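DltD domain-containing protein (Beauveria bassiana, PDB 7D78) is a fungal thioesterase of the alpha/beta hydrolase fold that probably cyclises polyketide chains into medium-ring lactones. Local coordinates at residues D109-V114 with A145-V150; V30-I35 with T115-L120. One frame throughout, in Å; residues are numbered along the deposited sequence.

Contact 1 of 2, residues D109-V114 with A145-V150; sequences DLADIV and AVDRRV
In this alpha/beta hydrolase fold, helix 103-118 meets the turn that leads from helix 135-146 into the parallel strand 150-156, and Arg149 on that turn reaches across to Ala111 and Val114. The turn itself is a type I beta turn from Asp147 to Val150, and it carries an Asx turn in which Asp147 OD1 accepts a hydrogen bond from the backbone N of Arg149 from above the carboxylate plane. The same oxygen takes Arg149 NE at 2.8 Å, this time through its syn lone pair and almost straight (169°), while Asp147 OD2 receives Arg149 NH2 at 2.8 Å. This salt bridge is side-on, NE and NH2 each meeting a different oxygen. The arginine chain bends at CG-CD (chi3 -62°), which turns the guanidinium back alongside the Asp147 carboxylate.

NH2 is shared with the helix, donating also to Ala111 O at 2.9 Å, a bond that lies somewhat out of the guanidinium plane. Ala111 CB sits at the edge of the group, 4.0 Å from NH2. Val114 instead covers one face: with CG1 anti to the backbone N (169°), that methyl rests over the centre of the guanidinium, 3.4 Å from CZ. Val114 CG1 also comes within 4.0 Å of Asp147 OD2.

Ala111 O also accepts a hydrogen bond from Thr115 OG1, and Gln180 of the second subunit packs against Arg149. With Asp147 buried, the paired arginine probably offsets the cost of its negative charge. Two acceptors on NH2 and one on NE fix the rotation of the guanidinium, so the turn is tied to the backbone of the helix by a charged donor, one face of which is covered by an aliphatic methyl.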
loop_
_atom_site.group_PDB
_atom_site.type_symbol
_atom_site.label_atom_id
_atom_site.label_comp_id
_atom_site.label_asym_id
_atom_site.label_seq_id
_atom_site.Cartn_x
_atom_site.Cartn_y
_atom_site.Cartn_z
ATOM N N ASP A 109 7.157 4.918 -8.351
ATOM C CA ASP A 109 8.416 5.445 -8.881
ATOM C C ASP A 109 8.571 5.115 -10.358
ATOM O O ASP A 109 9.108 5.925 -11.129
ATOM C CB ASP A 109 9.612 4.884 -8.100
ATOM C CG ASP A 109 9.760 5.486 -6.710
ATOM O OD1 ASP A 109 9.078 6.484 -6.402
ATOM O OD2 ASP A 109 10.571 4.940 -5.915
ATOM N N LEU A 110 8.091 3.931 -10.772
ATOM C CA LEU A 110 8.201 3.507 -12.166
ATOM C C LEU A 110 7.423 4.421 -13.108
ATOM O O LEU A 110 7.845 4.620 -14.251
ATOM C CB LEU A 110 7.725 2.057 -12.320
ATOM C CG LEU A 110 8.839 1.006 -12.237
ATOM C CD1 LEU A 110 8.270 -0.377 -12.061
ATOM C CD2 LEU A 110 9.738 1.062 -13.486
ATOM N N ALA A 111 6.281 4.971 -12.667
ATOM C CA ALA A 111 5.612 5.991 -13.476
ATOM C C ALA A 111 6.540 7.169 -13.743
ATOM O O ALA A 111 6.598 7.682 -14.866
ATOM C CB ALA A 111 4.332 6.479 -12.789
ATOM N N ASP A 112 7.280 7.606 -12.720
ATOM C CA ASP A 112 8.172 8.746 -12.884
ATOM C C ASP A 112 9.399 8.375 -13.709
ATOM O O ASP A 112 9.877 9.184 -14.510
ATOM C CB ASP A 112 8.567 9.292 -11.512
ATOM C CG ASP A 112 7.366 9.802 -10.736
ATOM O OD1 ASP A 112 6.331 10.083 -11.388
ATOM O OD2 ASP A 112 7.448 9.930 -9.489
ATOM N N ILE A 113 9.902 7.150 -13.551
ATOM C CA ILE A 113 10.968 6.665 -14.426
ATOM C C ILE A 113 10.495 6.642 -15.879
ATOM O O ILE A 113 11.197 7.110 -16.787
ATOM C CB ILE A 113 11.445 5.283 -13.958
ATOM C CG1 ILE A 113 12.107 5.409 -12.587
ATOM C CG2 ILE A 113 12.402 4.650 -14.998
ATOM C CD1 ILE A 113 12.182 4.100 -11.826
ATOM N N VAL A 114 9.287 6.121 -16.122
ATOM C CA VAL A 114 8.756 6.109 -17.488
ATOM C C VAL A 114 8.705 7.526 -18.052
ATOM O O VAL A 114 9.053 7.761 -19.214
ATOM C CB VAL A 114 7.373 5.428 -17.530
ATOM C CG1 VAL A 114 6.704 5.642 -18.886
ATOM C CG2 VAL A 114 7.515 3.931 -17.270
ATOM N N ALA A 145 -0.380 -1.783 -14.379
ATOM C CA ALA A 145 -1.819 -1.710 -14.136
ATOM C C ALA A 145 -2.360 -0.295 -14.318
ATOM O O ALA A 145 -3.471 -0.112 -14.839
ATOM C CB ALA A 145 -2.141 -2.228 -12.730
ATOM N N VAL A 146 -1.610 0.725 -13.891
ATOM C CA VAL A 146 -2.161 2.087 -13.873
ATOM C C VAL A 146 -1.662 2.962 -15.016
ATOM O O VAL A 146 -2.137 4.099 -15.157
ATOM C CB VAL A 146 -1.884 2.809 -12.533
ATOM C CG1 VAL A 146 -2.474 2.023 -11.370
ATOM C CG2 VAL A 146 -0.395 3.021 -12.323
ATOM N N ASP A 147 -0.736 2.481 -15.842
ATOM C CA ASP A 147 0.004 3.360 -16.750
ATOM C C ASP A 147 -0.134 2.843 -18.176
ATOM O O ASP A 147 0.544 1.885 -18.558
ATOM C CB ASP A 147 1.473 3.431 -16.325
ATOM C CG ASP A 147 2.255 4.499 -17.067
ATOM O OD1 ASP A 147 1.696 5.155 -17.984
ATOM O OD2 ASP A 147 3.443 4.670 -16.726
ATOM N N ARG A 148 -1.001 3.475 -18.974
ATOM C CA ARG A 148 -1.203 2.976 -20.332
ATOM C C ARG A 148 -0.008 3.233 -21.237
ATOM O O ARG A 148 0.024 2.710 -22.360
ATOM C CB ARG A 148 -2.457 3.599 -20.947
ATOM C CG ARG A 148 -2.315 5.057 -21.305
ATOM C CD ARG A 148 -3.664 5.659 -21.699
ATOM N NE ARG A 148 -3.504 6.934 -22.394
ATOM C CZ ARG A 148 -4.468 7.517 -23.102
ATOM N NH1 ARG A 148 -5.662 6.938 -23.201
ATOM N NH2 ARG A 148 -4.236 8.670 -23.714
ATOM N N ARG A 149 0.973 4.021 -20.791
ATOM C CA ARG A 149 2.188 4.173 -21.582
ATOM C C ARG A 149 2.978 2.877 -21.648
ATOM O O ARG A 149 3.801 2.702 -22.557
ATOM C CB ARG A 149 3.066 5.289 -21.010
ATOM C CG ARG A 149 2.367 6.629 -20.938
ATOM C CD ARG A 149 3.207 7.634 -20.155
ATOM N NE ARG A 149 3.390 7.190 -18.771
ATOM C CZ ARG A 149 4.199 7.783 -17.896
ATOM N NH1 ARG A 149 4.898 8.853 -18.263
ATOM N NH2 ARG A 149 4.322 7.294 -16.659
ATOM N N VAL A 150 2.754 1.977 -20.698
ATOM C CA VAL A 150 3.427 0.685 -20.680
ATOM C C VAL A 150 2.726 -0.215 -21.694
ATOM O O VAL A 150 1.565 -0.593 -21.508
ATOM C CB VAL A 150 3.414 0.079 -19.273
ATOM C CG1 VAL A 150 4.016 -1.317 -19.268
ATOM C CG2 VAL A 150 4.168 1.010 -18.322
#

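Contact 2 of 2, residues V30-I35 with T115-L120; sequences VECKTI and THISSL
Around the His116 ring, the contact is made largely at the edge. Cys32 SG lies 3.7 Å from His116 CD2 in a sulfur-aromatic approach, 74° off the ring normal, and Val30 CG1 comes to the same edge, near the ring plane, 3.9 Å from CD2. The ring reaches the strand because His116 CG stands anti to the backbone N (chi1 -178°). Glu31 O approaches the ring obliquely, 3.1 Å from CD2; it is equally near NE2, but the angle there is too poor for a hydrogen bond. With His116 cut back to an alanine, CB would still meet Cys32, but Val30 CG1 and the carbonyl of Glu31 would probably be left facing a gap.

Strand 28-33 is an edge strand of the mixed sheet, antiparallel to its neighbour 39-45, and the last turn of helix 103-118 lies against its face. Apolar contacts are made farther in. Ile117 CD1 touches both Val30 CG1, at 4.0 Å, and Cys32 SG, at 4.1 Å, and Ile117 and Cys32 both rest on Tyr83 of strand 81-86. Leu120 CD1 adds a looser touch on Val30 CG1.

No hydrogen bond crosses between the segments: Ser119 OG and N both donate to His116 O, and Glu31 OE2 forms a salt bridge with Arg41 of strand 39-45.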
loop_
_atom_site.group_PDB
_atom_site.type_symbol
_atom_site.label_atom_id
_atom_site.label_comp_id
_atom_site.label_asym_id
_atom_site.label_seq_id
_atom_site.Cartn_x
_atom_site.Cartn_y
_atom_site.Cartn_z
ATOM N N VAL A 30 21.982 7.553 -16.074
ATOM C CA VAL A 30 20.788 8.358 -16.281
ATOM C C VAL A 30 20.009 8.381 -14.970
ATOM O O VAL A 30 19.780 7.330 -14.359
ATOM C CB VAL A 30 19.931 7.826 -17.451
ATOM C CG1 VAL A 30 18.483 8.322 -17.352
ATOM C CG2 VAL A 30 20.543 8.282 -18.793
ATOM N N GLU A 31 19.627 9.581 -14.539
ATOM C CA GLU A 31 18.912 9.805 -13.290
ATOM C C GLU A 31 17.488 10.249 -13.587
ATOM O O GLU A 31 17.263 11.044 -14.505
ATOM C CB GLU A 31 19.621 10.879 -12.453
ATOM C CG GLU A 31 21.103 10.598 -12.293
ATOM C CD GLU A 31 21.777 11.508 -11.289
ATOM O OE1 GLU A 31 21.320 12.657 -11.133
ATOM O OE2 GLU A 31 22.766 11.064 -10.666
ATOM N N CYS A 32 16.532 9.734 -12.813
ATOM C CA CYS A 32 15.124 10.098 -12.951
ATOM C C CYS A 32 14.634 10.649 -11.619
ATOM O O CYS A 32 14.878 10.040 -10.571
ATOM C CB CYS A 32 14.256 8.894 -13.355
ATOM S SG CYS A 32 14.827 7.904 -14.759
ATOM N N LYS A 33 13.949 11.790 -11.659
ATOM C CA LYS A 33 13.407 12.412 -10.459
ATOM C C LYS A 33 11.997 11.899 -10.193
ATOM O O LYS A 33 11.227 11.657 -11.126
ATOM C CB LYS A 33 13.366 13.937 -10.596
ATOM C CG LYS A 33 14.719 14.631 -10.522
ATOM C CD LYS A 33 14.580 16.062 -10.021
ATOM C CE LYS A 33 13.753 16.113 -8.743
ATOM N NZ LYS A 33 13.737 17.468 -8.106
ATOM N N THR A 34 11.661 11.754 -8.919
ATOM C CA THR A 34 10.331 11.336 -8.501
ATOM C C THR A 34 9.546 12.557 -8.045
ATOM O O THR A 34 10.111 13.630 -7.820
ATOM C CB THR A 34 10.416 10.320 -7.363
ATOM O OG1 THR A 34 11.028 10.960 -6.235
ATOM C CG2 THR A 34 11.242 9.110 -7.786
ATOM N N ILE A 35 8.229 12.388 -7.881
ATOM C CA ILE A 35 7.429 13.551 -7.493
ATOM C C ILE A 35 7.783 14.060 -6.094
ATOM O O ILE A 35 7.577 15.246 -5.807
ATOM C CB ILE A 35 5.917 13.272 -7.605
ATOM C CG1 ILE A 35 5.487 12.155 -6.647
ATOM C CG2 ILE A 35 5.542 12.937 -9.055
ATOM C CD1 ILE A 35 3.988 11.985 -6.595
ATOM N N THR A 115 8.299 8.493 -17.233
ATOM C CA THR A 115 8.242 9.879 -17.694
ATOM C C THR A 115 9.612 10.359 -18.164
ATOM O O THR A 115 9.735 10.957 -19.241
ATOM C CB THR A 115 7.706 10.789 -16.585
ATOM O OG1 THR A 115 6.343 10.460 -16.310
ATOM C CG2 THR A 115 7.783 12.281 -17.006
ATOM N N HIS A 116 10.659 10.110 -17.374
ATOM C CA HIS A 116 11.954 10.653 -17.777
ATOM C C HIS A 116 12.567 9.868 -18.934
ATOM O O HIS A 116 13.127 10.472 -19.855
ATOM C CB HIS A 116 12.927 10.696 -16.606
ATOM C CG HIS A 116 14.258 11.296 -16.967
ATOM N ND1 HIS A 116 14.398 12.607 -17.370
ATOM C CD2 HIS A 116 15.499 10.753 -17.015
ATOM C CE1 HIS A 116 15.671 12.850 -17.643
ATOM N NE2 HIS A 116 16.360 11.741 -17.433
ATOM N N ILE A 117 12.478 8.532 -18.912
ATOM C CA ILE A 117 13.047 7.733 -20.004
ATOM C C ILE A 117 12.353 8.065 -21.326
ATOM O O ILE A 117 12.998 8.158 -22.386
ATOM C CB ILE A 117 12.959 6.226 -19.674
ATOM C CG1 ILE A 117 13.791 5.869 -18.431
ATOM C CG2 ILE A 117 13.399 5.382 -20.863
ATOM C CD1 ILE A 117 15.294 6.282 -18.506
ATOM N N SER A 118 11.027 8.242 -21.288
ATOM C CA SER A 118 10.270 8.614 -22.484
ATOM C C SER A 118 10.707 9.960 -23.047
ATOM O O SER A 118 10.504 10.221 -24.238
ATOM C CB SER A 118 8.761 8.658 -22.175
ATOM O OG SER A 118 8.279 7.397 -21.735
ATOM N N SER A 119 11.304 10.821 -22.228
ATOM C CA SER A 119 11.723 12.131 -22.704
ATOM C C SER A 119 13.088 12.114 -23.393
ATOM O O SER A 119 13.471 13.126 -23.989
ATOM C CB SER A 119 11.749 13.135 -21.543
ATOM O OG SER A 119 12.970 13.041 -20.824
ATOM N N LEU A 120 13.814 11.000 -23.350
ATOM C CA LEU A 120 15.184 10.990 -23.851
ATOM C C LEU A 120 15.196 10.995 -25.385
ATOM O O LEU A 120 14.238 10.545 -26.020
ATOM C CB LEU A 120 15.932 9.774 -23.312
ATOM C CG LEU A 120 16.112 9.758 -21.787
ATOM C CD1 LEU A 120 16.855 8.495 -21.370
ATOM C CD2 LEU A 120 16.846 11.008 -21.309
#

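Overall arrangement
Both contacts use helix 103-118, and their centres lie about 11 Å apart. Contact 1 joins the middle of this helix to the turn before strand 150-156; contact 2 sets its last turn against edge strand 28-33. Two probable hydrogen bonds link them: Arg149 NH1 to Thr115 OG1 at 2.9 Å, and Ile35 N to Asp112 OD2 at 3.0 Å, where Asp112 CB also packs on Lys33 O. Asp112 OD1 makes a salt bridge with Arg179 of the second subunit, which also packs on Ile35. Neither contact includes the sodium ligands Glu166 and Lys170 or the probable Ser134-Asp267-His296 catalytic triad.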